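Local coordinates for glucose-6-phosphate isomerase like protein (Thermus thermophilus, PDB 1WIW) that probably binds phosphorylated sugars and may interconvert glucose 6-phosphate or mannose 6-phosphate with fructose 6-phosphate, at residues L17-L21 / S107-R113; A134-E138 / A246-N250; P165-S169 / A198-F202; L171-L175 / Q254-W259. One frame throughout, in Å; residues are numbered along the deposited sequence.

Contact 1 of 4, residues L17-L21 / S107-R113; sequences LALEL and SPLAPYR
E20 of helix 17-23 meets S107, in the turn before helix 110-121, and R113, in its first turn. Both segments belong to the N-terminal phosphoglucose isomerase domain, and L21 also packs on helix 251-272. R113 NH2 donates to E20 OE1 at 2.7 Å, part of a salt bridge. OE1 takes it on its anti lone pair, close to the guanidinium plane. A second, weak bond comes from R113 NH1. Carboxylate and guanidinium are nearly coplanar, 24° apart. S107 OG donates to E20 OE1 at 2.7 Å from above the carboxylate plane. S107 OG also accepts from L109 N at 3.1 Å, a capping bond that ties the turn to the ion pair. A water donates to E20 OE2 at 2.7 Å.

Apolar contacts lie beside this site. L109 CD1 packs on E20 CG at 3.6 Å, and L109 CD2 meets L21 CD2 at 3.8 Å, crossing it at about a right angle. E20 reaches across because CG is anti to the backbone N (chi1 -174°) and the chain stays extended.

A glutamine here would probably leave the R113 charge without its mate. Two donors on OE1 probably favour the ionised carboxylate.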
loop_
_atom_site.group_PDB
_atom_site.type_symbol
_atom_site.label_atom_id
_atom_site.label_comp_id
_atom_site.label_asym_id
_atom_site.label_seq_id
_atom_site.Cartn_x
_atom_site.Cartn_y
_atom_site.Cartn_z
ATOM N N LEU B 17 -1.683 21.512 -17.430
ATOM C CA LEU B 17 -0.896 20.365 -17.001
ATOM C C LEU B 17 -0.386 19.613 -18.235
ATOM O O LEU B 17 0.636 18.936 -18.178
ATOM C CB LEU B 17 -1.735 19.432 -16.122
ATOM C CG LEU B 17 -0.970 18.304 -15.420
ATOM C CD1 LEU B 17 0.083 18.914 -14.503
ATOM C CD2 LEU B 17 -1.933 17.429 -14.616
ATOM N N ALA B 18 -1.097 19.744 -19.351
ATOM C CA ALA B 18 -0.692 19.074 -20.582
ATOM C C ALA B 18 0.702 19.555 -20.980
ATOM O O ALA B 18 1.540 18.769 -21.419
ATOM C CB ALA B 18 -1.692 19.366 -21.694
ATOM N N LEU B 19 0.952 20.850 -20.813
ATOM C CA LEU B 19 2.257 21.409 -21.154
ATOM C C LEU B 19 3.333 20.886 -20.198
ATOM O O LEU B 19 4.435 20.543 -20.623
ATOM C CB LEU B 19 2.215 22.942 -21.102
ATOM C CG LEU B 19 3.571 23.654 -21.207
ATOM C CD1 LEU B 19 4.258 23.285 -22.520
ATOM C CD2 LEU B 19 3.368 25.155 -21.103
ATOM N N GLU B 20 3.015 20.826 -18.910
ATOM C CA GLU B 20 3.978 20.336 -17.926
ATOM C C GLU B 20 4.297 18.860 -18.183
ATOM O O GLU B 20 5.449 18.434 -18.080
ATOM C CB GLU B 20 3.440 20.522 -16.500
ATOM C CG GLU B 20 4.448 20.164 -15.419
ATOM C CD GLU B 20 3.968 20.482 -14.005
ATOM O OE1 GLU B 20 4.712 20.176 -13.044
ATOM O OE2 GLU B 20 2.856 21.043 -13.853
ATOM N N LEU B 21 3.272 18.084 -18.515
ATOM C CA LEU B 21 3.458 16.667 -18.811
ATOM C C LEU B 21 4.395 16.539 -20.004
ATOM O O LEU B 21 5.322 15.723 -20.000
ATOM C CB LEU B 21 2.112 16.011 -19.149
ATOM C CG LEU B 21 1.202 15.610 -17.980
ATOM C CD1 LEU B 21 -0.217 15.343 -18.484
ATOM C CD2 LEU B 21 1.777 14.370 -17.296
ATOM N N SER B 107 3.907 19.422 -7.095
ATOM C CA SER B 107 3.441 19.045 -8.422
ATOM C C SER B 107 3.211 17.544 -8.422
ATOM O O SER B 107 3.941 16.799 -7.767
ATOM C CB SER B 107 4.488 19.398 -9.487
ATOM O OG SER B 107 4.161 18.815 -10.742
ATOM N N PRO B 108 2.178 17.081 -9.140
ATOM C CA PRO B 108 1.882 15.646 -9.207
ATOM C C PRO B 108 3.051 14.954 -9.899
ATOM O O PRO B 108 3.280 13.758 -9.713
ATOM C CB PRO B 108 0.629 15.575 -10.080
ATOM C CG PRO B 108 0.092 16.983 -10.086
ATOM C CD PRO B 108 1.295 17.848 -10.031
ATOM N N LEU B 109 3.786 15.722 -10.700
ATOM C CA LEU B 109 4.923 15.191 -11.455
ATOM C C LEU B 109 6.263 15.323 -10.726
ATOM O O LEU B 109 7.301 14.894 -11.235
ATOM C CB LEU B 109 5.012 15.894 -12.817
ATOM C CG LEU B 109 3.692 15.964 -13.591
ATOM C CD1 LEU B 109 3.930 16.645 -14.937
ATOM C CD2 LEU B 109 3.126 14.554 -13.787
ATOM N N ALA B 110 6.245 15.903 -9.530
ATOM C CA ALA B 110 7.481 16.075 -8.778
ATOM C C ALA B 110 8.289 14.783 -8.551
ATOM O O ALA B 110 9.514 14.834 -8.430
ATOM C CB ALA B 110 7.189 16.754 -7.440
ATOM N N PRO B 111 7.624 13.611 -8.482
ATOM C CA PRO B 111 8.415 12.394 -8.266
ATOM C C PRO B 111 9.557 12.245 -9.267
ATOM O O PRO B 111 10.657 11.824 -8.907
ATOM C CB PRO B 111 7.377 11.286 -8.386
ATOM C CG PRO B 111 6.179 11.924 -7.738
ATOM C CD PRO B 111 6.183 13.316 -8.376
ATOM N N TYR B 112 9.300 12.589 -10.524
ATOM C CA TYR B 112 10.344 12.505 -11.540
ATOM C C TYR B 112 11.489 13.449 -11.199
ATOM O O TYR B 112 12.659 13.091 -11.330
ATOM C CB TYR B 112 9.799 12.861 -12.929
ATOM C CG TYR B 112 10.896 13.194 -13.941
ATOM C CD1 TYR B 112 11.370 14.498 -14.082
ATOM C CD2 TYR B 112 11.500 12.191 -14.706
ATOM C CE1 TYR B 112 12.428 14.801 -14.961
ATOM C CE2 TYR B 112 12.556 12.479 -15.583
ATOM C CZ TYR B 112 13.015 13.786 -15.704
ATOM O OH TYR B 112 14.064 14.073 -16.551
ATOM N N ARG B 113 11.151 14.660 -10.765
ATOM C CA ARG B 113 12.168 15.649 -10.436
ATOM C C ARG B 113 13.001 15.249 -9.213
ATOM O O ARG B 113 14.211 15.492 -9.179
ATOM C CB ARG B 113 11.510 17.025 -10.259
ATOM C CG ARG B 113 10.737 17.456 -11.514
ATOM C CD ARG B 113 10.022 18.803 -11.369
ATOM N NE ARG B 113 9.229 19.102 -12.563
ATOM C CZ ARG B 113 7.907 19.233 -12.573
ATOM N NH1 ARG B 113 7.216 19.101 -11.448
ATOM N NH2 ARG B 113 7.269 19.470 -13.714
HETATM O O HOH W 1 1.551 20.785 -11.522
#

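Contact 2 of 4, residues A134-E138 / A246-N250; sequences ALLEE and ATGAN
T247 is the centre of this contact, and it is gripped from helix 125-139 by A134, E137 and E138. Its two branches do different work. OG1 donates to E138 OE2 at 2.6 Å, using the anti lone pair of the carboxylate oxygen. CG2 lies anti to the backbone N (chi1 -60° for OG1), which turns the methyl to the helix. There it comes to 3.6 Å from E137 OE2 and 4.0 Å from A134 O.

A134 packs its methyl on the loop backbone. A134 CB is 4.1 Å from G248 CA, and A134 CA and G248 CA are 5.0 Å apart. At the G248 phi of 131° a side chain would be jammed against the carbonyl O of T247.

E138 is bent at chi2 (-65°), and the bend brings the carboxylate alongside T247. A water bridges the two, giving to E138 OE2 at 3.0 Å and accepting from T247 N at 2.9 Å. E138 OE2 also pairs with R261, so an alanine here would probably leave both the T247 hydroxyl and the R261 charge without this partner.

The loop 246-250 links strand 240-244 to helix 251-272, with N250 as N-cap of that helix. N250 also bonds S130 of helix 125-139, while T247 rests on A257 of helix 251-272.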
loop_
_atom_site.group_PDB
_atom_site.type_symbol
_atom_site.label_atom_id
_atom_site.label_comp_id
_atom_site.label_asym_id
_atom_site.label_seq_id
_atom_site.Cartn_x
_atom_site.Cartn_y
_atom_site.Cartn_z
ATOM N N ALA B 134 13.246 6.740 -22.259
ATOM C CA ALA B 134 11.987 6.010 -22.202
ATOM C C ALA B 134 10.793 6.968 -22.166
ATOM O O ALA B 134 9.794 6.760 -22.857
ATOM C CB ALA B 134 11.973 5.104 -20.979
ATOM N N LEU B 135 10.894 8.023 -21.362
ATOM C CA LEU B 135 9.803 8.983 -21.275
ATOM C C LEU B 135 9.638 9.768 -22.570
ATOM O O LEU B 135 8.517 10.082 -22.959
ATOM C CB LEU B 135 10.009 9.938 -20.092
ATOM C CG LEU B 135 9.327 9.496 -18.784
ATOM C CD1 LEU B 135 9.813 8.115 -18.370
ATOM C CD2 LEU B 135 9.619 10.514 -17.680
ATOM N N LEU B 136 10.742 10.078 -23.245
ATOM C CA LEU B 136 10.654 10.821 -24.499
ATOM C C LEU B 136 10.015 9.936 -25.567
ATOM O O LEU B 136 9.282 10.421 -26.429
ATOM C CB LEU B 136 12.040 11.290 -24.954
ATOM C CG LEU B 136 12.724 12.374 -24.109
ATOM C CD1 LEU B 136 14.130 12.595 -24.645
ATOM C CD2 LEU B 136 11.921 13.678 -24.153
ATOM N N GLU B 137 10.285 8.634 -25.506
ATOM C CA GLU B 137 9.694 7.711 -26.465
ATOM C C GLU B 137 8.193 7.652 -26.187
ATOM O O GLU B 137 7.377 7.787 -27.099
ATOM C CB GLU B 137 10.331 6.316 -26.332
ATOM C CG GLU B 137 9.802 5.285 -27.328
ATOM C CD GLU B 137 10.803 4.176 -27.633
ATOM O OE1 GLU B 137 11.905 4.482 -28.148
ATOM O OE2 GLU B 137 10.497 2.992 -27.365
ATOM N N GLU B 138 7.840 7.473 -24.915
ATOM C CA GLU B 138 6.444 7.405 -24.484
ATOM C C GLU B 138 5.670 8.632 -24.936
ATOM O O GLU B 138 4.581 8.522 -25.494
ATOM C CB GLU B 138 6.360 7.320 -22.954
ATOM C CG GLU B 138 6.405 5.918 -22.364
ATOM C CD GLU B 138 5.205 5.085 -22.764
ATOM O OE1 GLU B 138 4.079 5.622 -22.766
ATOM O OE2 GLU B 138 5.383 3.887 -23.063
ATOM N N ALA B 246 5.580 -1.766 -20.589
ATOM C CA ALA B 246 6.540 -0.820 -20.043
ATOM C C ALA B 246 7.707 -0.558 -20.979
ATOM O O ALA B 246 8.507 -1.454 -21.265
ATOM C CB ALA B 246 7.062 -1.321 -18.711
ATOM N N THR B 247 7.799 0.680 -21.448
ATOM C CA THR B 247 8.878 1.097 -22.329
ATOM C C THR B 247 10.141 1.240 -21.480
ATOM O O THR B 247 10.058 1.577 -20.298
ATOM C CB THR B 247 8.541 2.453 -22.976
ATOM O OG1 THR B 247 7.329 2.320 -23.731
ATOM C CG2 THR B 247 9.671 2.917 -23.901
ATOM N N GLY B 248 11.303 0.979 -22.074
ATOM C CA GLY B 248 12.546 1.095 -21.326
ATOM C C GLY B 248 13.465 -0.110 -21.458
ATOM O O GLY B 248 13.008 -1.225 -21.704
ATOM N N ALA B 249 14.761 0.127 -21.265
ATOM C CA ALA B 249 15.793 -0.903 -21.387
ATOM C C ALA B 249 16.226 -1.526 -20.062
ATOM O O ALA B 249 17.096 -2.396 -20.040
ATOM C CB ALA B 249 17.018 -0.320 -22.104
ATOM N N ASN B 250 15.649 -1.065 -18.960
ATOM C CA ASN B 250 15.978 -1.619 -17.648
ATOM C C ASN B 250 14.795 -1.380 -16.715
ATOM O O ASN B 250 13.929 -0.552 -16.994
ATOM C CB ASN B 250 17.273 -0.998 -17.091
ATOM C CG ASN B 250 17.144 0.488 -16.808
ATOM O OD1 ASN B 250 16.389 0.899 -15.926
ATOM N ND2 ASN B 250 17.890 1.304 -17.557
HETATM O O HOH W 2 5.433 2.169 -20.605
#

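Contact 3 of 4, residues P165-S169 / A198-F202; sequences PLFYS and ALEFF
L166 and Y168 of strand 164-168 pack against helix 198-204, which runs roughly antiparallel to it. The axes of the short segments make an angle of 149° and approach to 11.4 Å. Y168 and A198 have CA atoms 8.0 Å apart, while those of L166 and F202 stand at 10.3 Å. Both strand side chains point at the helix, and F167 between them points away.

Y168 and F202 form a T-shaped pair. The edge of F202 is turned to a face of Y168, with centroids 5.1 Å apart and planes at 83°. F202 CE1 comes to 3.7 Å from Y168 CD1, above the rim of the tyrosine ring. Y168 has CG anti to the backbone N (chi1 -179°), which extends its ring out from the strand to the helix. A198 CB meets Y168 CE2 at 3.4 Å. L199 CD2 lies 3.9 Å from Y168 OH. L166 CD2 touches F202 CE2 at 4.0 Å.

Strand 164-168 is the outermost of the three parallel strands counted in the C-terminal SIS domain, bonded to strand 216-221. P165 and F167 also make backbone bonds with L192. Y168 and F202 also pack on helix 225-234. L199 packs on L74 of the second subunit, and E200 bonds to it.

All five touching residues are buried. With no polar bond between the two segments, the fit rests on shape: the T-shaped ring pair, the A198 methyl and the leucine ends.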
loop_
_atom_site.group_PDB
_atom_site.type_symbol
_atom_site.label_atom_id
_atom_site.label_comp_id
_atom_site.label_asym_id
_atom_site.label_seq_id
_atom_site.Cartn_x
_atom_site.Cartn_y
_atom_site.Cartn_z
ATOM N N PRO B 165 -10.555 1.455 -11.049
ATOM C CA PRO B 165 -9.319 0.785 -11.455
ATOM C C PRO B 165 -8.550 0.100 -10.335
ATOM O O PRO B 165 -8.450 0.603 -9.213
ATOM C CB PRO B 165 -8.515 1.903 -12.130
ATOM C CG PRO B 165 -9.002 3.136 -11.460
ATOM C CD PRO B 165 -10.485 2.906 -11.296
ATOM N N LEU B 166 -8.026 -1.075 -10.662
ATOM C CA LEU B 166 -7.236 -1.875 -9.741
ATOM C C LEU B 166 -5.855 -1.991 -10.382
ATOM O O LEU B 166 -5.690 -2.700 -11.375
ATOM C CB LEU B 166 -7.872 -3.258 -9.572
ATOM C CG LEU B 166 -7.067 -4.361 -8.874
ATOM C CD1 LEU B 166 -6.552 -3.879 -7.529
ATOM C CD2 LEU B 166 -7.953 -5.598 -8.715
ATOM N N PHE B 167 -4.876 -1.284 -9.820
ATOM C CA PHE B 167 -3.517 -1.289 -10.354
ATOM C C PHE B 167 -2.623 -2.334 -9.698
ATOM O O PHE B 167 -2.542 -2.409 -8.470
ATOM C CB PHE B 167 -2.869 0.087 -10.181
ATOM C CG PHE B 167 -3.633 1.209 -10.821
ATOM C CD1 PHE B 167 -4.294 2.152 -10.043
ATOM C CD2 PHE B 167 -3.680 1.335 -12.202
ATOM C CE1 PHE B 167 -4.989 3.208 -10.636
ATOM C CE2 PHE B 167 -4.372 2.386 -12.803
ATOM C CZ PHE B 167 -5.027 3.325 -12.016
ATOM N N TYR B 168 -1.948 -3.126 -10.529
ATOM C CA TYR B 168 -1.038 -4.172 -10.060
ATOM C C TYR B 168 0.277 -4.065 -10.844
ATOM O O TYR B 168 0.285 -4.190 -12.068
ATOM C CB TYR B 168 -1.665 -5.554 -10.274
ATOM C CG TYR B 168 -0.803 -6.707 -9.806
ATOM C CD1 TYR B 168 -0.669 -7.860 -10.580
ATOM C CD2 TYR B 168 -0.102 -6.640 -8.600
ATOM C CE1 TYR B 168 0.148 -8.918 -10.168
ATOM C CE2 TYR B 168 0.715 -7.691 -8.180
ATOM C CZ TYR B 168 0.836 -8.824 -8.972
ATOM O OH TYR B 168 1.666 -9.851 -8.577
ATOM N N SER B 169 1.376 -3.819 -10.132
ATOM C CA SER B 169 2.693 -3.671 -10.750
ATOM C C SER B 169 3.739 -4.601 -10.140
ATOM O O SER B 169 4.513 -4.202 -9.269
ATOM C CB SER B 169 3.175 -2.226 -10.618
ATOM O OG SER B 169 3.262 -1.839 -9.254
ATOM N N ALA B 198 -0.759 -10.230 -3.404
ATOM C CA ALA B 198 -1.675 -9.838 -4.464
ATOM C C ALA B 198 -2.464 -10.944 -5.163
ATOM O O ALA B 198 -3.682 -10.843 -5.301
ATOM C CB ALA B 198 -0.926 -9.008 -5.501
ATOM N N LEU B 199 -1.785 -11.994 -5.611
ATOM C CA LEU B 199 -2.473 -13.062 -6.327
ATOM C C LEU B 199 -3.532 -13.777 -5.478
ATOM O O LEU B 199 -4.603 -14.112 -5.975
ATOM C CB LEU B 199 -1.453 -14.063 -6.884
ATOM C CG LEU B 199 -0.389 -13.445 -7.805
ATOM C CD1 LEU B 199 0.500 -14.539 -8.374
ATOM C CD2 LEU B 199 -1.059 -12.674 -8.938
ATOM N N GLU B 200 -3.236 -14.005 -4.205
ATOM C CA GLU B 200 -4.199 -14.659 -3.319
ATOM C C GLU B 200 -5.440 -13.768 -3.239
ATOM O O GLU B 200 -6.573 -14.250 -3.249
ATOM C CB GLU B 200 -3.595 -14.845 -1.921
ATOM C CG GLU B 200 -2.361 -15.741 -1.894
ATOM C CD GLU B 200 -2.692 -17.215 -2.054
ATOM O OE1 GLU B 200 -3.822 -17.534 -2.484
ATOM O OE2 GLU B 200 -1.815 -18.057 -1.757
ATOM N N PHE B 201 -5.199 -12.463 -3.164
ATOM C CA PHE B 201 -6.252 -11.462 -3.089
ATOM C C PHE B 201 -7.169 -11.552 -4.314
ATOM O O PHE B 201 -8.402 -11.548 -4.191
ATOM C CB PHE B 201 -5.604 -10.076 -3.005
ATOM C CG PHE B 201 -6.577 -8.934 -3.049
ATOM C CD1 PHE B 201 -7.353 -8.615 -1.940
ATOM C CD2 PHE B 201 -6.697 -8.156 -4.195
ATOM C CE1 PHE B 201 -8.234 -7.534 -1.970
ATOM C CE2 PHE B 201 -7.576 -7.073 -4.238
ATOM C CZ PHE B 201 -8.345 -6.764 -3.119
ATOM N N PHE B 202 -6.565 -11.639 -5.496
ATOM C CA PHE B 202 -7.328 -11.722 -6.737
ATOM C C PHE B 202 -8.228 -12.959 -6.762
ATOM O O PHE B 202 -9.340 -12.914 -7.275
ATOM C CB PHE B 202 -6.377 -11.765 -7.935
ATOM C CG PHE B 202 -5.503 -10.544 -8.071
ATOM C CD1 PHE B 202 -4.301 -10.618 -8.766
ATOM C CD2 PHE B 202 -5.890 -9.319 -7.529
ATOM C CE1 PHE B 202 -3.489 -9.487 -8.923
ATOM C CE2 PHE B 202 -5.089 -8.182 -7.678
ATOM C CZ PHE B 202 -3.884 -8.268 -8.379
#

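Contact 4 of 4, residues L171-L175 / Q254-W259; sequences LFRPL and QVMALW
L171 and L258 point at each other end to end, L171 CD2 meeting L258 CD1 at 3.8 Å. L171 takes the uncommon rotamer with CG between the backbone N and the carbonyl carbon (chi1 84°). This setting sends its other methyl, CD1, to V255 and obliquely past Q254 CB at 4.0 Å.

V255 CG2 touches both L171 CD1 and F172 CB, each at 3.7 Å, which reach it from directions about a right angle apart. P174 CD lies over the centre of one face of the F172 ring.

The segment follows strand 164-168 and leads into helix 174-185, in the C-terminal SIS domain. That domain has a parallel sheet with helices packed around it, and helix 251-272 is the long helix that follows its last strand.

L175 crosses L258 at about a right angle, with its CD2 3.6 Å from L258 CD1. CD1, the other branch of L175, lies obliquely against W259 CB at 4.0 Å. CG of L175 is anti to the backbone N (chi1 172°), which carries both methyls across to the helix. L175 and V255 also touch F49 and L53, respectively, of helix 48-54.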
loop_
_atom_site.group_PDB
_atom_site.type_symbol
_atom_site.label_atom_id
_atom_site.label_comp_id
_atom_site.label_asym_id
_atom_site.label_seq_id
_atom_site.Cartn_x
_atom_site.Cartn_y
_atom_site.Cartn_z
ATOM N N LEU B 171 6.587 -5.827 -11.313
ATOM C CA LEU B 171 7.985 -5.436 -11.490
ATOM C C LEU B 171 8.486 -4.576 -10.336
ATOM O O LEU B 171 9.679 -4.559 -10.040
ATOM C CB LEU B 171 8.186 -4.696 -12.819
ATOM C CG LEU B 171 7.905 -3.195 -12.915
ATOM C CD1 LEU B 171 8.526 -2.642 -14.203
ATOM C CD2 LEU B 171 6.405 -2.942 -12.877
ATOM N N PHE B 172 7.569 -3.863 -9.691
ATOM C CA PHE B 172 7.901 -3.009 -8.557
ATOM C C PHE B 172 6.577 -2.628 -7.904
ATOM O O PHE B 172 5.869 -1.736 -8.385
ATOM C CB PHE B 172 8.639 -1.758 -9.031
ATOM C CG PHE B 172 9.253 -0.962 -7.920
ATOM C CD1 PHE B 172 8.899 0.363 -7.722
ATOM C CD2 PHE B 172 10.200 -1.536 -7.078
ATOM C CE1 PHE B 172 9.480 1.111 -6.704
ATOM C CE2 PHE B 172 10.787 -0.797 -6.056
ATOM C CZ PHE B 172 10.424 0.533 -5.870
ATOM N N ARG B 173 6.245 -3.312 -6.811
ATOM C CA ARG B 173 4.981 -3.091 -6.119
ATOM C C ARG B 173 4.682 -1.651 -5.705
ATOM O O ARG B 173 3.532 -1.218 -5.772
ATOM C CB ARG B 173 4.878 -4.025 -4.904
ATOM C CG ARG B 173 4.858 -5.518 -5.260
ATOM C CD ARG B 173 3.704 -5.874 -6.198
ATOM N NE ARG B 173 2.413 -5.474 -5.645
ATOM C CZ ARG B 173 1.751 -6.143 -4.707
ATOM N NH1 ARG B 173 0.586 -5.682 -4.265
ATOM N NH2 ARG B 173 2.235 -7.286 -4.229
ATOM N N PRO B 174 5.702 -0.887 -5.273
ATOM C CA PRO B 174 5.411 0.497 -4.878
ATOM C C PRO B 174 4.859 1.374 -6.007
ATOM O O PRO B 174 4.324 2.454 -5.749
ATOM C CB PRO B 174 6.753 0.993 -4.350
ATOM C CG PRO B 174 7.352 -0.250 -3.758
ATOM C CD PRO B 174 7.055 -1.279 -4.834
ATOM N N LEU B 175 4.981 0.917 -7.253
ATOM C CA LEU B 175 4.468 1.692 -8.380
ATOM C C LEU B 175 2.946 1.847 -8.274
ATOM O O LEU B 175 2.403 2.909 -8.587
ATOM C CB LEU B 175 4.825 1.026 -9.716
ATOM C CG LEU B 175 4.179 1.648 -10.971
ATOM C CD1 LEU B 175 4.587 3.114 -11.103
ATOM C CD2 LEU B 175 4.599 0.863 -12.215
ATOM N N GLN B 254 11.658 1.295 -17.001
ATOM C CA GLN B 254 10.334 0.737 -17.237
ATOM C C GLN B 254 9.324 1.243 -16.202
ATOM O O GLN B 254 8.187 1.594 -16.542
ATOM C CB GLN B 254 10.395 -0.797 -17.207
ATOM C CG GLN B 254 11.134 -1.406 -18.398
ATOM C CD GLN B 254 11.091 -2.925 -18.398
ATOM O OE1 GLN B 254 11.620 -3.570 -17.497
ATOM N NE2 GLN B 254 10.452 -3.500 -19.407
ATOM N N VAL B 255 9.736 1.283 -14.940
ATOM C CA VAL B 255 8.844 1.760 -13.885
ATOM C C VAL B 255 8.432 3.207 -14.149
ATOM O O VAL B 255 7.253 3.541 -14.123
ATOM C CB VAL B 255 9.517 1.664 -12.492
ATOM C CG1 VAL B 255 8.732 2.487 -11.460
ATOM C CG2 VAL B 255 9.576 0.202 -12.049
HETATM N N MSE B 256 9.412 4.060 -14.419
HETATM C CA MSE B 256 9.140 5.468 -14.675
HETATM C C MSE B 256 8.304 5.669 -15.946
HETATM O O MSE B 256 7.455 6.565 -16.002
HETATM C CB MSE B 256 10.463 6.228 -14.752
HETATM C CG MSE B 256 10.543 7.461 -13.854
HETATM SE SE MSE B 256 9.884 7.220 -12.034
HETATM C CE MSE B 256 11.151 5.886 -11.438
ATOM N N ALA B 257 8.535 4.840 -16.962
ATOM C CA ALA B 257 7.769 4.934 -18.204
ATOM C C ALA B 257 6.314 4.583 -17.918
ATOM O O ALA B 257 5.401 5.215 -18.445
ATOM C CB ALA B 257 8.340 3.988 -19.263
ATOM N N LEU B 258 6.099 3.569 -17.085
ATOM C CA LEU B 258 4.741 3.170 -16.724
ATOM C C LEU B 258 4.102 4.320 -15.955
ATOM O O LEU B 258 2.977 4.719 -16.235
ATOM C CB LEU B 258 4.758 1.910 -15.851
ATOM C CG LEU B 258 5.033 0.572 -16.549
ATOM C CD1 LEU B 258 5.314 -0.500 -15.509
ATOM C CD2 LEU B 258 3.844 0.179 -17.423
ATOM N N TRP B 259 4.832 4.845 -14.977
ATOM C CA TRP B 259 4.354 5.965 -14.166
ATOM C C TRP B 259 3.967 7.152 -15.058
ATOM O O TRP B 259 2.912 7.757 -14.871
ATOM C CB TRP B 259 5.453 6.386 -13.184
ATOM C CG TRP B 259 5.118 7.593 -12.354
ATOM C CD1 TRP B 259 4.413 7.622 -11.187
ATOM C CD2 TRP B 259 5.470 8.949 -12.648
ATOM N NE1 TRP B 259 4.303 8.920 -10.733
ATOM C CE2 TRP B 259 4.941 9.753 -11.614
ATOM C CE3 TRP B 259 6.183 9.564 -13.688
ATOM C CZ2 TRP B 259 5.101 11.149 -11.588
ATOM C CZ3 TRP B 259 6.344 10.954 -13.662
ATOM C CH2 TRP B 259 5.802 11.727 -12.618
#

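Contacts 1 and 3 are buried; contacts 2 and 4 are only partly so. Contact 4 lies nearest the centre of the chain and contact 3 farthest, close to the second subunit. Helix 251-272 joins several of them: contact 4 is on it, contact 2 is on the loop leading to it, and L21 of contact 1 packs on it. W259 touches P108, L109, P111 and Y112, so contacts 1 and 4 meet across the N-terminal and C-terminal domains. Y112 and L135 link contacts 1 and 2. Contacts 1 and 2 each rest on a carboxylate with a water beside it, whereas contacts 3 and 4 are apolar, the former aromatic and the latter aliphatic.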